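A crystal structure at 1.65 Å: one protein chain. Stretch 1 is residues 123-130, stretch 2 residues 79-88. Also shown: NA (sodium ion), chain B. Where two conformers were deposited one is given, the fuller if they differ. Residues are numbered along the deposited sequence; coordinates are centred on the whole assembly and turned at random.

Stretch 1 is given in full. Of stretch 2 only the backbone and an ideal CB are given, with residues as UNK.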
# COMPACT_ATOMS: atom_id res chain seq x y z
N GLN A 123 13.00 -10.51 -2.90
CA GLN A 123 13.66 -11.80 -3.03
C GLN A 123 15.05 -11.77 -2.40
O GLN A 123 15.42 -12.67 -1.63
CB GLN A 123 13.73 -12.17 -4.52
CG GLN A 123 14.41 -13.47 -4.79
CD GLN A 123 13.97 -14.03 -6.13
OE1 GLN A 123 12.86 -14.55 -6.26
NE2 GLN A 123 14.84 -13.94 -7.12
N ASP A 124 15.79 -10.71 -2.67
CA ASP A 124 17.14 -10.60 -2.18
C ASP A 124 17.20 -10.45 -0.64
O ASP A 124 18.03 -11.08 0.03
CB ASP A 124 17.84 -9.42 -2.89
CG ASP A 124 19.28 -9.36 -2.54
OD1 ASP A 124 20.04 -10.20 -3.06
OD2 ASP A 124 19.64 -8.52 -1.70
N ALA A 125 16.29 -9.64 -0.09
CA ALA A 125 16.31 -9.31 1.34
C ALA A 125 15.86 -10.45 2.24
O ALA A 125 16.38 -10.61 3.35
CB ALA A 125 15.47 -8.05 1.61
N LEU A 126 14.90 -11.25 1.76
CA LEU A 126 14.23 -12.24 2.60
C LEU A 126 14.62 -13.65 2.23
O LEU A 126 14.22 -14.18 1.20
CB LEU A 126 12.72 -12.05 2.52
CG LEU A 126 12.23 -10.63 2.82
CD1 LEU A 126 10.69 -10.53 2.78
CD2 LEU A 126 12.76 -10.08 4.15
N ASP A 127 15.42 -14.28 3.09
CA ASP A 127 15.90 -15.63 2.79
C ASP A 127 14.73 -16.59 2.90
O ASP A 127 14.06 -16.62 3.91
CB ASP A 127 17.04 -16.02 3.74
CG ASP A 127 18.38 -15.33 3.39
OD1 ASP A 127 18.64 -15.03 2.20
OD2 ASP A 127 19.19 -15.10 4.31
N GLY A 128 14.50 -17.38 1.85
CA GLY A 128 13.36 -18.30 1.85
C GLY A 128 12.14 -17.73 1.14
O GLY A 128 11.09 -18.39 1.04
N VAL A 129 12.27 -16.51 0.63
CA VAL A 129 11.19 -15.93 -0.20
C VAL A 129 11.61 -15.88 -1.67
O VAL A 129 12.69 -15.37 -2.01
CB VAL A 129 10.80 -14.53 0.28
CG1 VAL A 129 9.64 -13.96 -0.59
CG2 VAL A 129 10.36 -14.54 1.75
N LYS A 130 10.76 -16.41 -2.55
CA LYS A 130 11.00 -16.36 -3.98
C LYS A 130 9.88 -15.55 -4.56
O LYS A 130 8.72 -15.70 -4.14
CB LYS A 130 10.97 -17.77 -4.58
CG LYS A 130 10.97 -17.76 -6.09
CD LYS A 130 11.12 -19.16 -6.68
CE LYS A 130 11.07 -19.12 -8.21
NZ LYS A 130 12.31 -18.52 -8.78
N UNK A 79 14.74 -0.56 5.23
CA UNK A 79 15.75 -1.07 6.16
C UNK A 79 15.78 -2.59 6.02
O UNK A 79 14.90 -3.27 6.53
CB UNK A 79 15.45 -0.65 7.60
N UNK A 80 16.79 -3.12 5.35
CA UNK A 80 16.78 -4.57 5.13
C UNK A 80 17.09 -5.37 6.38
O UNK A 80 16.69 -6.52 6.44
CB UNK A 80 17.79 -4.94 4.04
N UNK A 81 17.79 -4.77 7.36
CA UNK A 81 17.98 -5.46 8.67
C UNK A 81 16.61 -5.68 9.34
O UNK A 81 16.29 -6.81 9.81
CB UNK A 81 18.89 -4.65 9.59
N UNK A 82 15.79 -4.63 9.34
CA UNK A 82 14.43 -4.76 9.82
C UNK A 82 13.58 -5.68 8.95
O UNK A 82 12.79 -6.46 9.49
CB UNK A 82 13.78 -3.38 9.90
N UNK A 83 13.73 -5.64 7.62
CA UNK A 83 13.00 -6.59 6.77
C UNK A 83 13.25 -8.04 7.22
O UNK A 83 12.31 -8.81 7.38
CB UNK A 83 13.41 -6.42 5.31
N UNK A 84 14.53 -8.39 7.42
CA UNK A 84 14.89 -9.72 7.87
C UNK A 84 14.28 -10.06 9.23
O UNK A 84 13.78 -11.18 9.43
CB UNK A 84 16.41 -9.85 7.94
N UNK A 85 14.33 -9.11 10.16
CA UNK A 85 13.82 -9.36 11.51
C UNK A 85 12.30 -9.61 11.46
O UNK A 85 11.78 -10.54 12.11
CB UNK A 85 14.14 -8.18 12.43
N UNK A 86 11.59 -8.78 10.70
CA UNK A 86 10.14 -8.93 10.62
C UNK A 86 9.72 -10.21 9.90
O UNK A 86 8.71 -10.82 10.26
CB UNK A 86 9.53 -7.72 9.91
N UNK A 87 10.49 -10.64 8.91
CA UNK A 87 10.22 -11.89 8.26
C UNK A 87 10.46 -13.07 9.22
O UNK A 87 9.67 -14.02 9.25
CB UNK A 87 11.09 -12.02 7.01
N UNK A 88 11.51 -12.99 10.04
CA UNK A 88 11.67 -14.01 11.08
C UNK A 88 10.46 -14.09 12.02
O UNK A 88 10.03 -15.20 12.40
CB UNK A 88 12.93 -13.72 11.89
NA NA B . 15.11 -14.85 -1.02

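Stretch 1 ends a helix at Ala125, then makes a type II turn from Leu126 to Val129. Gly128, at phi 97° and psi 0°, suits that turn. The carbonyls of Gln123, Leu126 and Val129 bind the sodium ion; those of Ala125 and Asp127 stay free for a neighbour.

Position 79 precedes the helix, and stretch 1 is out of reach. Asp, Asn, Ser or Thr would suit an N-cap. It is Asp79; its OD1 accepts from N of residue 82 at 3.0 Å.

Position 80 opens the helix. Its CB points toward stretch 1, with the ideal CB 4.6 Å from Ala125 CB. A small or medium side chain with some apolar surface fits: Ala, Ser, Thr or Val. It is Thr80, rotamer p, and its CG2 lies 4.1 Å from Ala125 CB.

Positions 81 and 82 meet nothing of stretch 1. Many helix-compatible residues would do. They are Lys81 and Lys82.

Position 83 points toward stretch 1. Its ideal CB is already 3.9 Å from Leu126 CD2 and 4.5 Å from Ala125 CB, which favours a small apolar residue. It is Ala83, whose CB packs against Leu126 CD2 at 3.9 Å.

Position 84 points sideways, with its ideal CB 4.6 Å from Ala125 O. A carbonyl and the nearby carboxylate of Asp127 favour a long donor, Lys or Arg; Gln is possible. It is Lys84. From chi1 m the chain runs extended (chi2 and chi3 t), then turns at chi4 (m), so that NZ donates to Ala125 O at 2.8 Å. NZ also donates to a water that in turn donates to Asp124 O. The charge of Asp127 is near but beyond a salt bridge, with OD2 4.2 Å from NZ.

Position 85 points away, so polar residues suit it; it is Glu85. Position 86 points sideways and has no contact across; the choice is wide, and it is Tyr86, whose ring leads away.

Position 87 points toward stretch 1, its ideal CB 3.8 Å from Leu126 CD2. Leu126 and Val129 offer apolar surface, and Asp127 O offers an acceptor. Leu, Met or Phe could use the first; Trp can use both. It is Trp87. NE1 donates to Asp127 O at 2.9 Å and 164°, with that oxygen near the ring plane. Leu126 CB and Val129 CG2 cover one face in CH-pi contacts.

Position 88 points sideways, with no close partner. A polar side chain suits it. It is Glu88, linked to Asp127 O through a water that donates to both Glu88 OE2 and that carbonyl.

Stretch 2, residues 79-88: DTKKAKEYWE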
# COMPACT_ATOMS: atom_id res chain seq x y z
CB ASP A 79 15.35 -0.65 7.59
CG ASP A 79 16.37 -1.06 8.63
OD1 ASP A 79 17.07 -2.06 8.46
OD2 ASP A 79 16.44 -0.36 9.65
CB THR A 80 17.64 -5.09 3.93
OG1 THR A 80 19.02 -4.82 4.18
CG2 THR A 80 17.19 -4.46 2.60
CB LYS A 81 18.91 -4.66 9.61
CG LYS A 81 19.18 -5.34 10.94
CD LYS A 81 20.33 -4.69 11.71
CE LYS A 81 20.50 -5.36 13.09
NZ LYS A 81 21.82 -5.03 13.71
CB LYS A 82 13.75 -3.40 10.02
CG LYS A 82 14.36 -2.62 11.24
CD LYS A 82 13.52 -1.37 11.58
CE LYS A 82 13.74 -0.90 13.05
NZ LYS A 82 12.80 0.22 13.45
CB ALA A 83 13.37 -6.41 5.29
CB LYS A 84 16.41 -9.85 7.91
CG LYS A 84 17.00 -9.84 6.48
CD LYS A 84 18.51 -9.78 6.48
CE LYS A 84 19.02 -9.65 5.04
NZ LYS A 84 18.94 -10.95 4.31
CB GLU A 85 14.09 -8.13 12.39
CG GLU A 85 13.52 -8.25 13.79
CD GLU A 85 13.53 -6.94 14.58
OE1 GLU A 85 13.77 -5.85 13.98
OE2 GLU A 85 13.27 -6.98 15.80
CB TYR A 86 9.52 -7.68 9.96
CG TYR A 86 9.35 -6.57 10.98
CD1 TYR A 86 10.46 -5.98 11.60
CD2 TYR A 86 8.08 -6.17 11.38
CE1 TYR A 86 10.29 -4.97 12.56
CE2 TYR A 86 7.91 -5.15 12.31
CZ TYR A 86 9.01 -4.57 12.90
OH TYR A 86 8.82 -3.57 13.83
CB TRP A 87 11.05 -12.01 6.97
CG TRP A 87 11.14 -13.37 6.29
CD1 TRP A 87 12.28 -14.00 5.89
CD2 TRP A 87 10.06 -14.21 5.86
NE1 TRP A 87 11.98 -15.19 5.26
CE2 TRP A 87 10.62 -15.34 5.24
CE3 TRP A 87 8.66 -14.12 5.96
CZ2 TRP A 87 9.83 -16.39 4.71
CZ3 TRP A 87 7.89 -15.16 5.43
CH2 TRP A 87 8.47 -16.27 4.81
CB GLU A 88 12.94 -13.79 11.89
CG GLU A 88 14.21 -14.08 11.11
CD GLU A 88 14.26 -15.47 10.48
OE1 GLU A 88 13.89 -16.48 11.14
OE2 GLU A 88 14.69 -15.55 9.30
O HOH W 1 19.84 -10.24 1.87
O HOH W 2 15.37 -17.43 6.71
O HOH W 3 17.36 -14.19 -0.00
O HOH W 4 15.53 -17.16 -0.61
O HOH W 5 16.50 -15.39 -3.06
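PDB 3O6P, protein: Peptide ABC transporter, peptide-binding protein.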